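Long-range contacts in putative uncharacterized protein (Emericella nidulans, PDB 3PGB), which probably oxidises primary amines as a copper amine oxidase, a two-chain enzyme that carries one topaquinone cofactor per subunit beside a copper ion: residues Y378-Q383 and F488-H493; D495-V500 and F719-Y724. All coordinates share one frame; numbering follows the deposited sequence.

Interaction 1. Residues Y378-Q383 and F488-H493; sequences YELGLQ and FSYNFH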
loop_
_atom_site.group_PDB
_atom_site.type_symbol
_atom_site.label_atom_id
_atom_site.label_comp_id
_atom_site.label_asym_id
_atom_site.label_seq_id
_atom_site.Cartn_x
_atom_site.Cartn_y
_atom_site.Cartn_z
ATOM N N TYR A 378 -3.657 18.358 -16.260
ATOM C CA TYR A 378 -3.905 19.796 -16.152
ATOM C C TYR A 378 -4.152 20.181 -14.696
ATOM O O TYR A 378 -3.742 21.252 -14.261
ATOM C CB TYR A 378 -5.100 20.231 -17.023
ATOM C CG TYR A 378 -5.529 21.666 -16.781
ATOM C CD1 TYR A 378 -4.823 22.729 -17.335
ATOM C CD2 TYR A 378 -6.623 21.958 -15.976
ATOM C CE1 TYR A 378 -5.202 24.042 -17.106
ATOM C CE2 TYR A 378 -7.008 23.270 -15.737
ATOM C CZ TYR A 378 -6.293 24.306 -16.303
ATOM O OH TYR A 378 -6.676 25.607 -16.062
ATOM N N GLU A 379 -4.824 19.301 -13.959
ATOM C CA GLU A 379 -5.253 19.585 -12.595
ATOM C C GLU A 379 -5.384 18.295 -11.776
ATOM O O GLU A 379 -5.928 17.301 -12.260
ATOM C CB GLU A 379 -6.594 20.330 -12.611
ATOM C CG GLU A 379 -7.104 20.726 -11.218
ATOM C CD GLU A 379 -8.506 21.324 -11.229
ATOM O OE1 GLU A 379 -8.935 21.810 -10.162
ATOM O OE2 GLU A 379 -9.183 21.301 -12.289
ATOM N N LEU A 380 -4.863 18.328 -10.549
ATOM C CA LEU A 380 -4.990 17.239 -9.576
ATOM C C LEU A 380 -5.224 17.870 -8.206
ATOM O O LEU A 380 -4.450 18.716 -7.778
ATOM C CB LEU A 380 -3.718 16.387 -9.560
ATOM C CG LEU A 380 -3.642 15.133 -8.674
ATOM C CD1 LEU A 380 -4.762 14.144 -8.959
ATOM C CD2 LEU A 380 -2.283 14.443 -8.857
ATOM N N GLY A 381 -6.292 17.491 -7.518
ATOM C CA GLY A 381 -6.570 18.116 -6.224
ATOM C C GLY A 381 -7.741 17.558 -5.452
ATOM O O GLY A 381 -8.686 17.034 -6.031
ATOM N N LEU A 382 -7.664 17.666 -4.130
ATOM C CA LEU A 382 -8.772 17.286 -3.251
ATOM C C LEU A 382 -10.028 18.083 -3.611
ATOM O O LEU A 382 -9.963 19.277 -3.917
ATOM C CB LEU A 382 -8.398 17.526 -1.784
ATOM C CG LEU A 382 -9.443 17.187 -0.717
ATOM C CD1 LEU A 382 -9.928 15.734 -0.838
ATOM C CD2 LEU A 382 -8.872 17.459 0.676
ATOM N N GLN A 383 -11.164 17.402 -3.599
ATOM C CA GLN A 383 -12.434 18.016 -3.958
ATOM C C GLN A 383 -13.387 18.108 -2.775
ATOM O O GLN A 383 -14.074 19.116 -2.615
ATOM C CB GLN A 383 -13.075 17.228 -5.089
ATOM C CG GLN A 383 -12.309 17.340 -6.380
ATOM C CD GLN A 383 -12.380 18.727 -6.932
ATOM O OE1 GLN A 383 -13.443 19.169 -7.352
ATOM N NE2 GLN A 383 -11.262 19.443 -6.902
ATOM N N PHE A 488 -1.996 14.702 3.665
ATOM C CA PHE A 488 -2.022 14.465 2.225
ATOM C C PHE A 488 -0.617 14.512 1.661
ATOM O O PHE A 488 0.161 15.383 2.024
ATOM C CB PHE A 488 -2.863 15.524 1.526
ATOM C CG PHE A 488 -4.292 15.523 1.947
ATOM C CD1 PHE A 488 -4.746 16.418 2.900
ATOM C CD2 PHE A 488 -5.188 14.617 1.396
ATOM C CE1 PHE A 488 -6.068 16.415 3.294
ATOM C CE2 PHE A 488 -6.517 14.609 1.787
ATOM C CZ PHE A 488 -6.955 15.510 2.739
ATOM N N SER A 489 -0.308 13.595 0.750
ATOM C CA SER A 489 1.020 13.529 0.150
ATOM C C SER A 489 0.931 13.277 -1.356
ATOM O O SER A 489 0.185 12.402 -1.795
ATOM C CB SER A 489 1.837 12.422 0.817
ATOM O OG SER A 489 1.883 12.587 2.224
ATOM N N TYR A 490 1.685 14.052 -2.138
ATOM C CA TYR A 490 1.807 13.825 -3.575
ATOM C C TYR A 490 3.211 13.340 -3.880
ATOM O O TYR A 490 4.175 14.058 -3.654
ATOM C CB TYR A 490 1.503 15.097 -4.359
ATOM C CG TYR A 490 0.040 15.445 -4.330
ATOM C CD1 TYR A 490 -0.462 16.370 -3.416
ATOM C CD2 TYR A 490 -0.852 14.818 -5.191
ATOM C CE1 TYR A 490 -1.811 16.673 -3.376
ATOM C CE2 TYR A 490 -2.200 15.117 -5.160
ATOM C CZ TYR A 490 -2.672 16.041 -4.250
ATOM O OH TYR A 490 -4.010 16.331 -4.232
ATOM N N ASN A 491 3.312 12.118 -4.392
ATOM C CA ASN A 491 4.597 11.475 -4.644
ATOM C C ASN A 491 4.942 11.502 -6.125
ATOM O O ASN A 491 4.062 11.358 -6.964
ATOM C CB ASN A 491 4.550 10.009 -4.203
ATOM C CG ASN A 491 4.419 9.854 -2.712
ATOM O OD1 ASN A 491 5.092 10.546 -1.946
ATOM N ND2 ASN A 491 3.561 8.938 -2.283
ATOM N N PHE A 492 6.226 11.645 -6.433
ATOM C CA PHE A 492 6.716 11.525 -7.801
ATOM C C PHE A 492 7.945 10.631 -7.812
ATOM O O PHE A 492 8.856 10.840 -7.025
ATOM C CB PHE A 492 7.062 12.901 -8.358
ATOM C CG PHE A 492 5.936 13.882 -8.272
ATOM C CD1 PHE A 492 5.733 14.620 -7.121
ATOM C CD2 PHE A 492 5.070 14.053 -9.335
ATOM C CE1 PHE A 492 4.687 15.514 -7.030
ATOM C CE2 PHE A 492 4.023 14.953 -9.256
ATOM C CZ PHE A 492 3.833 15.683 -8.101
ATOM N N HIS A 493 7.972 9.655 -8.716
ATOM C CA HIS A 493 9.035 8.656 -8.751
ATOM C C HIS A 493 9.791 8.630 -10.071
ATOM O O HIS A 493 9.298 9.114 -11.092
ATOM C CB HIS A 493 8.443 7.289 -8.478
ATOM C CG HIS A 493 7.795 7.175 -7.135
ATOM N ND1 HIS A 493 6.523 7.641 -6.881
ATOM C CD2 HIS A 493 8.247 6.654 -5.969
ATOM C CE1 HIS A 493 6.219 7.409 -5.617
ATOM N NE2 HIS A 493 7.248 6.814 -5.041
HETATM O O HOH W 1 -5.289 17.858 -2.389
#
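Leu380 and Leu382 meet Tyr490 and Phe488 across the gap between two strands that pack face to face, their axes 10.0 Å apart and nearly antiparallel at 164°. At that separation no backbone hydrogen bond joins them, and side chains carry the contact. The apolar part consists of two leucine-ring pairs. Leu380 and Tyr490 run alongside each other in opposite senses, bringing Leu380 CD2 to 3.8 Å from Tyr490 CE2, with Leu380 CG against the same ring atom. Leu382 instead crosses Phe488 at about a right angle; its CD2 comes obliquely to the tip of the ring, 3.4 Å from Phe488 CZ. Both rings reach across from similar torsions, with CG anti to the carbonyl carbon (chi1 -72° in Tyr490).

The polar part is centred on the phenol. Tyr490 OH lies 3.7 Å from Gly381 CA and stops short of a direct bond to the backbone. A water closes the gap: it accepts from Leu382 N at 3.0 Å and hydrogen-bonds Tyr490 OH at 2.7 Å, lying at the ring edge in the plane of the phenol.

The strands that pair with 374-389 supply further apolar contacts to the rings: Leu366 of strand 363-371 and Phe538 of strand 532-542 to Tyr490, and Leu536 to Phe488. This is layer-on-layer packing of a beta-sandwich, as in the enzyme domain of copper amine oxidases. Apolar packing dominates, and the one bridging water satisfies a buried amide and ties the phenol's hydroxyl to the opposing strand.

Interaction 2. Residues D495-V500 and F719-Y724; sequences DGTIGV and FTPLNY
Ile498 and Phe719 form an antiparallel hydrogen-bonded pair: Ile498 N donates to Phe719 O at 2.8 Å, and Phe719 N donates to Ile498 O at 2.7 Å with an N-H...O angle of 167°. Their side chains share one face of the sheet, where Ile498 CG2 lies 3.9 Å from Phe719 CD2. Farther out on the ring, Val500 CG2 approaches Phe719 CE2 at 4.0 Å. Beyond the pair, the two threonine hydroxyls meet, Thr497 OG1 and Thr720 OG1 being 3.0 Å apart and hydrogen-bonded. Pro721 CD then rests 3.5 Å from Gly496 O, where the chain turns with a positive phi of 94° at Gly496.

The next shell fixes the threonine. Asp495 OD2 accepts from Thr497 N at 3.1 Å, the donor standing above the carboxylate plane, and this closes an Asx turn. Asp495 OD1 is hydrogen-bonded to Thr711 OG1 of the second subunit, which links the turn to the dimer interface. At the other end, Phe719 meets Phe542 edge-to-face; Phe542 belongs to a calcium site. The whole is typical of antiparallel pairing between strands distant in sequence, within the beta-sandwich enzyme domain of copper amine oxidases.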
loop_
_atom_site.group_PDB
_atom_site.type_symbol
_atom_site.label_atom_id
_atom_site.label_comp_id
_atom_site.label_asym_id
_atom_site.label_seq_id
_atom_site.Cartn_x
_atom_site.Cartn_y
_atom_site.Cartn_z
ATOM N N ASP A 495 10.398 6.251 -12.050
ATOM C CA ASP A 495 9.741 5.447 -13.097
ATOM C C ASP A 495 8.557 6.182 -13.748
ATOM O O ASP A 495 7.894 5.641 -14.628
ATOM C CB ASP A 495 9.274 4.098 -12.525
ATOM C CG ASP A 495 8.206 4.245 -11.435
ATOM O OD1 ASP A 495 7.571 3.227 -11.093
ATOM O OD2 ASP A 495 7.994 5.365 -10.925
ATOM N N GLY A 496 8.297 7.412 -13.316
ATOM C CA GLY A 496 7.215 8.211 -13.869
ATOM C C GLY A 496 5.918 8.100 -13.097
ATOM O O GLY A 496 4.912 8.677 -13.495
ATOM N N THR A 497 5.939 7.379 -11.982
ATOM C CA THR A 497 4.729 7.126 -11.214
ATOM C C THR A 497 4.389 8.312 -10.307
ATOM O O THR A 497 5.228 8.784 -9.539
ATOM C CB THR A 497 4.871 5.844 -10.376
ATOM O OG1 THR A 497 5.054 4.717 -11.252
ATOM C CG2 THR A 497 3.642 5.621 -9.511
ATOM N N ILE A 498 3.155 8.792 -10.420
ATOM C CA ILE A 498 2.625 9.850 -9.567
ATOM C C ILE A 498 1.740 9.180 -8.548
ATOM O O ILE A 498 0.920 8.343 -8.914
ATOM C CB ILE A 498 1.748 10.835 -10.370
ATOM C CG1 ILE A 498 2.567 11.516 -11.479
ATOM C CG2 ILE A 498 1.104 11.867 -9.433
ATOM C CD1 ILE A 498 1.754 11.898 -12.698
ATOM N N GLY A 499 1.889 9.538 -7.277
ATOM C CA GLY A 499 1.081 8.942 -6.211
ATOM C C GLY A 499 0.280 9.988 -5.467
ATOM O O GLY A 499 0.783 11.079 -5.189
ATOM N N VAL A 500 -0.972 9.664 -5.155
ATOM C CA VAL A 500 -1.796 10.502 -4.289
ATOM C C VAL A 500 -2.219 9.673 -3.079
ATOM O O VAL A 500 -2.855 8.636 -3.233
ATOM C CB VAL A 500 -3.039 11.035 -5.026
ATOM C CG1 VAL A 500 -3.794 12.035 -4.149
ATOM C CG2 VAL A 500 -2.639 11.675 -6.358
ATOM N N PHE A 719 -0.741 6.805 -10.378
ATOM C CA PHE A 719 -0.818 6.943 -11.825
ATOM C C PHE A 719 0.550 6.557 -12.344
ATOM O O PHE A 719 1.546 7.146 -11.937
ATOM C CB PHE A 719 -1.157 8.381 -12.243
ATOM C CG PHE A 719 -2.205 9.041 -11.393
ATOM C CD1 PHE A 719 -3.298 8.335 -10.929
ATOM C CD2 PHE A 719 -2.117 10.394 -11.092
ATOM C CE1 PHE A 719 -4.271 8.956 -10.163
ATOM C CE2 PHE A 719 -3.091 11.021 -10.328
ATOM C CZ PHE A 719 -4.166 10.300 -9.860
ATOM N N THR A 720 0.600 5.557 -13.218
ATOM C CA THR A 720 1.862 5.062 -13.757
ATOM C C THR A 720 1.798 5.001 -15.280
ATOM O O THR A 720 0.747 4.703 -15.827
ATOM C CB THR A 720 2.200 3.664 -13.191
ATOM O OG1 THR A 720 3.571 3.357 -13.465
ATOM C CG2 THR A 720 1.305 2.572 -13.797
ATOM N N PRO A 721 2.916 5.295 -15.971
ATOM C CA PRO A 721 2.916 5.180 -17.426
ATOM C C PRO A 721 2.538 3.780 -17.896
ATOM O O PRO A 721 2.907 2.795 -17.256
ATOM C CB PRO A 721 4.367 5.493 -17.801
ATOM C CG PRO A 721 4.826 6.393 -16.734
ATOM C CD PRO A 721 4.183 5.867 -15.484
ATOM N N LEU A 722 1.781 3.709 -18.985
ATOM C CA LEU A 722 1.324 2.444 -19.543
ATOM C C LEU A 722 1.465 2.531 -21.060
ATOM O O LEU A 722 0.751 3.297 -21.705
ATOM C CB LEU A 722 -0.126 2.184 -19.132
ATOM C CG LEU A 722 -0.671 0.762 -19.293
ATOM C CD1 LEU A 722 -0.676 0.348 -20.750
ATOM C CD2 LEU A 722 0.122 -0.228 -18.459
ATOM N N ASN A 723 2.407 1.760 -21.607
ATOM C CA ASN A 723 2.791 1.832 -23.018
ATOM C C ASN A 723 3.055 3.256 -23.509
ATOM O O ASN A 723 2.792 3.579 -24.662
ATOM C CB ASN A 723 1.731 1.159 -23.889
ATOM C CG ASN A 723 1.649 -0.323 -23.656
ATOM O OD1 ASN A 723 2.668 -1.004 -23.559
ATOM N ND2 ASN A 723 0.430 -0.839 -23.567
ATOM N N TYR A 724 3.605 4.082 -22.623
ATOM C CA TYR A 724 3.757 5.516 -22.846
ATOM C C TYR A 724 5.137 5.845 -23.381
ATOM O O TYR A 724 5.292 6.694 -24.265
ATOM C CB TYR A 724 3.546 6.236 -21.523
ATOM C CG TYR A 724 3.496 7.737 -21.615
ATOM C CD1 TYR A 724 2.461 8.376 -22.284
ATOM C CD2 TYR A 724 4.460 8.521 -20.992
ATOM C CE1 TYR A 724 2.400 9.762 -22.354
ATOM C CE2 TYR A 724 4.410 9.898 -21.056
ATOM C CZ TYR A 724 3.375 10.514 -21.739
ATOM O OH TYR A 724 3.319 11.880 -21.817
#

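How the interactions relate
Both contacts are buried, yet interaction 1 lies nearer the centre of the chain, whereas interaction 2 reaches the boundary with the second subunit. They are joined through strands 486-492 and 498-504, consecutive in sequence and neighbours in the sheet, with a probable hydrogen bond from Asn491 N to Gly499 O. Chemistry follows place: interaction 1 packs one layer on another through side chains and a water, while interaction 2 pairs adjacent strands edge by edge through backbone bonds and adds hydroxyls near the subunit boundary. The two meet at Leu380, whose methyl groups touch both Val500 and Phe719, so the apolar packing runs continuously from one contact into the other.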